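Local coordinates for protein Non-reducing end beta-L-arabinofuranosidase (Bacteroides thetaiotaomicron, PDB 5MQO) that probably hydrolyses glycosidic bonds in plant pectin, acting as an aceric acidase of glycoside hydrolase family GH127, at residues A[412-417]-A[602-607]; A[378-383]-A[431-436]. All blocks are in the same frame, centred on the assembly; numbering follows the deposited sequence.

Interaction 1: A[412-417]-A[602-607]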
loop_
_atom_site.group_PDB
_atom_site.type_symbol
_atom_site.label_atom_id
_atom_site.label_comp_id
_atom_site.label_asym_id
_atom_site.label_seq_id
_atom_site.Cartn_x
_atom_site.Cartn_y
_atom_site.Cartn_z
ATOM N N LEU A 412 0.199 3.017 2.614
ATOM C CA LEU A 412 1.627 3.213 2.380
ATOM C C LEU A 412 2.442 3.499 3.643
ATOM O O LEU A 412 3.438 2.810 3.849
ATOM C CB LEU A 412 1.887 4.298 1.315
ATOM C CG LEU A 412 3.348 4.554 0.884
ATOM C CD1 LEU A 412 4.083 3.343 0.323
ATOM C CD2 LEU A 412 3.378 5.683 -0.139
ATOM N N TYR A 413 2.034 4.483 4.470
ATOM C CA TYR A 413 2.780 4.798 5.713
ATOM C C TYR A 413 2.569 3.734 6.824
ATOM O O TYR A 413 3.487 3.417 7.559
ATOM C CB TYR A 413 2.448 6.183 6.288
ATOM C CG TYR A 413 2.858 7.401 5.469
ATOM C CD1 TYR A 413 4.119 7.974 5.583
ATOM C CD2 TYR A 413 1.958 8.015 4.619
ATOM C CE1 TYR A 413 4.487 9.105 4.822
ATOM C CE2 TYR A 413 2.311 9.143 3.880
ATOM C CZ TYR A 413 3.566 9.689 3.985
ATOM O OH TYR A 413 3.841 10.791 3.193
ATOM N N ASN A 414 1.392 3.157 6.938
ATOM C CA ASN A 414 1.053 2.453 8.185
ATOM C C ASN A 414 0.976 0.919 8.128
ATOM O O ASN A 414 1.030 0.286 9.178
ATOM C CB ASN A 414 -0.275 2.996 8.726
ATOM C CG ASN A 414 -0.240 4.475 8.883
ATOM O OD1 ASN A 414 0.520 4.977 9.679
ATOM N ND2 ASN A 414 -0.996 5.185 8.080
ATOM N N SER A 415 0.809 0.334 6.937
ATOM C CA SER A 415 0.766 -1.121 6.807
ATOM C C SER A 415 1.621 -1.705 5.692
ATOM O O SER A 415 1.581 -2.903 5.455
ATOM C CB SER A 415 -0.681 -1.563 6.666
ATOM O OG SER A 415 -1.356 -0.874 5.637
ATOM N N VAL A 416 2.416 -0.874 5.035
ATOM C CA VAL A 416 3.369 -1.323 4.008
ATOM C C VAL A 416 4.781 -0.959 4.486
ATOM O O VAL A 416 5.644 -1.835 4.621
ATOM C CB VAL A 416 3.051 -0.654 2.652
ATOM C CG1 VAL A 416 4.114 -0.962 1.611
ATOM C CG2 VAL A 416 1.689 -1.106 2.158
ATOM N N LEU A 417 4.993 0.326 4.772
ATOM C CA LEU A 417 6.244 0.784 5.328
ATOM C C LEU A 417 6.546 0.123 6.687
ATOM O O LEU A 417 7.723 -0.029 7.064
ATOM C CB LEU A 417 6.236 2.311 5.420
ATOM C CG LEU A 417 7.446 3.057 5.982
ATOM C CD1 LEU A 417 8.716 2.847 5.178
ATOM C CD2 LEU A 417 7.114 4.525 6.055
ATOM N N GLY A 602 -1.895 13.870 11.488
ATOM C CA GLY A 602 -1.868 13.845 10.052
ATOM C C GLY A 602 -2.213 12.428 9.616
ATOM O O GLY A 602 -3.215 11.865 10.127
ATOM N N PRO A 603 -1.384 11.835 8.711
ATOM C CA PRO A 603 -1.608 10.507 8.137
ATOM C C PRO A 603 -1.001 9.346 8.906
ATOM O O PRO A 603 -1.242 8.177 8.528
ATOM C CB PRO A 603 -0.939 10.604 6.774
ATOM C CG PRO A 603 0.233 11.502 7.017
ATOM C CD PRO A 603 -0.189 12.475 8.106
ATOM N N LEU A 604 -0.239 9.630 9.958
ATOM C CA LEU A 604 0.445 8.566 10.693
ATOM C C LEU A 604 -0.379 8.101 11.863
ATOM O O LEU A 604 -0.791 8.891 12.697
ATOM C CB LEU A 604 1.812 9.020 11.197
ATOM C CG LEU A 604 2.814 9.404 10.096
ATOM C CD1 LEU A 604 4.126 9.859 10.718
ATOM C CD2 LEU A 604 3.077 8.277 9.103
ATOM N N VAL A 605 -0.617 6.807 11.922
ATOM C CA VAL A 605 -1.180 6.164 13.118
ATOM C C VAL A 605 -0.039 6.034 14.094
ATOM O O VAL A 605 1.070 5.618 13.716
ATOM C CB VAL A 605 -1.766 4.771 12.775
ATOM C CG1 VAL A 605 -2.174 3.989 14.030
ATOM C CG2 VAL A 605 -2.921 4.963 11.809
ATOM N N TYR A 606 -0.294 6.423 15.331
ATOM C CA TYR A 606 0.712 6.288 16.365
ATOM C C TYR A 606 0.440 5.057 17.225
ATOM O O TYR A 606 -0.683 4.539 17.275
ATOM C CB TYR A 606 0.800 7.561 17.214
ATOM C CG TYR A 606 1.717 8.601 16.609
ATOM C CD1 TYR A 606 1.303 9.379 15.525
ATOM C CD2 TYR A 606 2.990 8.792 17.103
ATOM C CE1 TYR A 606 2.142 10.313 14.945
ATOM C CE2 TYR A 606 3.831 9.731 16.556
ATOM C CZ TYR A 606 3.405 10.495 15.470
ATOM O OH TYR A 606 4.237 11.425 14.896
ATOM N N CYS A 607 1.499 4.622 17.906
ATOM C CA CYS A 607 1.443 3.522 18.868
ATOM C C CYS A 607 2.294 3.823 20.064
ATOM O O CYS A 607 3.022 4.810 20.067
ATOM C CB CYS A 607 1.978 2.249 18.220
ATOM S SG CYS A 607 3.740 2.285 17.849
#

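Interaction 2: A[378-383]-A[431-436]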
loop_
_atom_site.group_PDB
_atom_site.type_symbol
_atom_site.label_atom_id
_atom_site.label_comp_id
_atom_site.label_asym_id
_atom_site.label_seq_id
_atom_site.Cartn_x
_atom_site.Cartn_y
_atom_site.Cartn_z
ATOM N N ALA A 378 -4.224 -9.993 14.907
ATOM C CA ALA A 378 -4.350 -9.454 13.534
ATOM C C ALA A 378 -3.244 -10.033 12.683
ATOM O O ALA A 378 -2.079 -9.995 13.079
ATOM C CB ALA A 378 -4.251 -7.947 13.523
ATOM N N HIS A 379 -3.612 -10.617 11.550
ATOM C CA HIS A 379 -2.639 -11.248 10.647
ATOM C C HIS A 379 -1.960 -10.142 9.850
ATOM O O HIS A 379 -0.781 -9.903 10.048
ATOM C CB HIS A 379 -3.313 -12.286 9.745
ATOM C CG HIS A 379 -2.359 -13.090 8.928
ATOM N ND1 HIS A 379 -1.779 -14.246 9.393
ATOM C CD2 HIS A 379 -1.897 -12.917 7.671
ATOM C CE1 HIS A 379 -0.988 -14.748 8.456
ATOM N NE2 HIS A 379 -1.044 -13.958 7.400
ATOM N N ASN A 380 -2.712 -9.440 9.003
ATOM C CA ASN A 380 -2.204 -8.274 8.262
ATOM C C ASN A 380 -0.861 -8.496 7.564
ATOM O O ASN A 380 0.098 -7.728 7.676
ATOM C CB ASN A 380 -2.130 -7.106 9.202
ATOM C CG ASN A 380 -3.484 -6.710 9.719
ATOM O OD1 ASN A 380 -4.519 -7.000 9.096
ATOM N ND2 ASN A 380 -3.494 -6.019 10.859
ATOM N N GLU A 381 -0.822 -9.600 6.847
ATOM C CA GLU A 381 0.244 -9.928 5.928
ATOM C C GLU A 381 0.582 -8.705 5.051
ATOM O O GLU A 381 -0.310 -8.103 4.453
ATOM C CB GLU A 381 -0.244 -11.115 5.102
ATOM C CG GLU A 381 0.549 -11.416 3.872
ATOM C CD GLU A 381 0.326 -12.822 3.399
ATOM O OE1 GLU A 381 -0.820 -13.361 3.572
ATOM O OE2 GLU A 381 1.324 -13.351 2.853
ATOM N N THR A 382 1.860 -8.330 4.987
ATOM C CA THR A 382 2.252 -7.067 4.347
ATOM C C THR A 382 1.729 -6.914 2.910
ATOM O O THR A 382 1.355 -5.817 2.502
ATOM C CB THR A 382 3.777 -6.856 4.380
ATOM O OG1 THR A 382 4.251 -7.027 5.725
ATOM C CG2 THR A 382 4.154 -5.465 3.875
ATOM N N CYS A 383 1.684 -8.026 2.181
ATOM C CA CYS A 383 1.265 -8.044 0.789
ATOM C C CYS A 383 -0.227 -7.804 0.646
ATOM O O CYS A 383 -0.665 -7.323 -0.385
ATOM C CB CYS A 383 1.643 -9.377 0.117
ATOM S SG CYS A 383 3.426 -9.634 -0.147
ATOM N N ASN A 431 1.747 -8.003 10.546
ATOM C CA ASN A 431 1.722 -6.654 11.084
ATOM C C ASN A 431 0.659 -6.523 12.190
ATOM O O ASN A 431 -0.385 -5.890 11.985
ATOM C CB ASN A 431 1.427 -5.664 9.977
ATOM C CG ASN A 431 2.583 -5.503 9.057
ATOM O OD1 ASN A 431 3.508 -4.735 9.328
ATOM N ND2 ASN A 431 2.558 -6.231 7.977
ATOM N N PRO A 432 0.945 -7.075 13.378
ATOM C CA PRO A 432 -0.021 -6.998 14.459
ATOM C C PRO A 432 -0.221 -5.574 14.975
ATOM O O PRO A 432 0.632 -4.721 14.764
ATOM C CB PRO A 432 0.613 -7.889 15.550
ATOM C CG PRO A 432 2.067 -7.767 15.340
ATOM C CD PRO A 432 2.271 -7.497 13.868
ATOM N N LEU A 433 -1.340 -5.351 15.664
ATOM C CA LEU A 433 -1.584 -4.088 16.361
ATOM C C LEU A 433 -1.380 -4.154 17.862
ATOM O O LEU A 433 -1.774 -3.234 18.566
ATOM C CB LEU A 433 -2.997 -3.623 16.058
ATOM C CG LEU A 433 -3.157 -2.879 14.723
ATOM C CD1 LEU A 433 -3.244 -3.866 13.538
ATOM C CD2 LEU A 433 -4.371 -1.931 14.827
ATOM N N ARG A 434 -0.801 -5.248 18.349
ATOM C CA ARG A 434 -0.508 -5.452 19.768
ATOM C C ARG A 434 0.473 -6.619 19.974
ATOM O O ARG A 434 0.306 -7.708 19.382
ATOM C CB ARG A 434 -1.801 -5.727 20.600
ATOM C CG ARG A 434 -1.595 -5.789 22.116
ATOM C CD ARG A 434 -2.836 -5.521 22.958
ATOM N NE ARG A 434 -3.636 -4.356 22.537
ATOM C CZ ARG A 434 -4.978 -4.225 22.668
ATOM N NH1 ARG A 434 -5.764 -5.177 23.212
ATOM N NH2 ARG A 434 -5.567 -3.117 22.228
ATOM N N ILE A 435 1.490 -6.385 20.805
ATOM C CA ILE A 435 2.294 -7.464 21.372
ATOM C C ILE A 435 2.142 -7.385 22.874
ATOM O O ILE A 435 2.445 -6.363 23.466
ATOM C CB ILE A 435 3.805 -7.328 21.034
ATOM C CG1 ILE A 435 4.038 -7.288 19.516
ATOM C CG2 ILE A 435 4.610 -8.454 21.680
ATOM C CD1 ILE A 435 3.844 -8.611 18.808
ATOM N N SER A 436 1.713 -8.476 23.482
ATOM C CA SER A 436 1.686 -8.596 24.929
ATOM C C SER A 436 2.578 -9.742 25.341
ATOM O O SER A 436 2.402 -10.846 24.867
ATOM C CB SER A 436 0.260 -8.882 25.384
ATOM O OG SER A 436 0.230 -9.399 26.707
#

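Interaction 1: A[412-417]-A[602-607]
Asn-414, on helix 402-416, meets the backbone where strand 604-609 begins. Its CG lies beside its own backbone N, anti to the carbonyl carbon (chi1 -54°), which turns the amide to the strand. The carboxamide takes both bonds of the contact. ND2 donates to Pro-603 O at 3.0 Å, nearly along the C=O axis and within the amide plane of Asn-414. OD1 accepts the N-H of Val-605 (N to OD1 3.1 Å) in a nearly straight bond, with the donor above the carbonyl plane. ND2 also bonds Thr-410 O, one turn back in the same helix, which helps fix the rotation of the amide. The close packing lies beside these two bonds. Leu-604 CD2 rests 3.6 Å from Tyr-413 CB, and CG2 of Val-605 sits 4.0 Å from Asn-414 CG. Toward Pro-603 the fit is looser but still buried: its CG stays 4.4 Å from Tyr-413 CE2, and Tyr-509 packs on both residues. An alanine in place of Asn-414 would probably leave Val-605 N and Pro-603 O without these partners in a buried setting. The join between the helical catalytic region and the C-terminal sheet is thus polar and directional at its centre.

Interaction 2: A[378-383]-A[431-436]
CG of Asn-431 and OG1 of Thr-382 each lie beside their own backbone N, anti to the carbonyl carbon (chi1 -72° and -52°). ND2 of Asn-431 then donates twice. One bond runs to Asn-380 O at 2.9 Å, almost in line with that carbonyl. The other reaches Thr-382 OG1 at 2.9 Å and is more bent, with an N-H...O angle of 147°. Both acceptors lie in the amide plane, and OD1 is hydrogen-bonded to Ser-418 OG. Thr-382 OG1 in turn bonds Phe-428 O. Glu-381 is the N-cap of helix 382-399, so the amide grips the chain right at the start of this helix. The helix belongs to the catalytic domain, whose clan is known for (alpha/alpha)6 barrels. Nearby, Asn-431 N donates to His-379 O at 3.2 Å. A weak bond from Asn-380 ND2 to Asn-431 O, 3.3 Å long, returns in the other direction. The Leu-433 side chain crosses that of Asn-380 at about a right angle, with CD1 3.4 Å from Asn-380 ND2. The same methyl lies 4.2 Å from Ala-378 CB. Beyond it, Leu-433 packs on Val-692 and Trp-693 of strand 690-697.

From the N terminus, the chain first passes 378-383 and runs through helix 382-399 and helix 402-416, on which 412-417 lies. It then reaches 431-436, where interaction 2 closes a mostly helical loop of 47 residues. Interaction 1 closes later, at 602-607, after 184 residues rich in strand. The two contacts cross: 412-417 lies between the segments of interaction 2, and its partner 602-607 lies beyond 431-436. They touch where Thr-382 CG2 packs 4.0 Å from Ser-415 O. Strands 434-435 and 604-609 each pair with strand 690-697 of one C-terminal sheet. Interaction 2 ties the start of helix 382-399 to the loop leading into strand 434-435. Interaction 1 joins the next helix to the sheet.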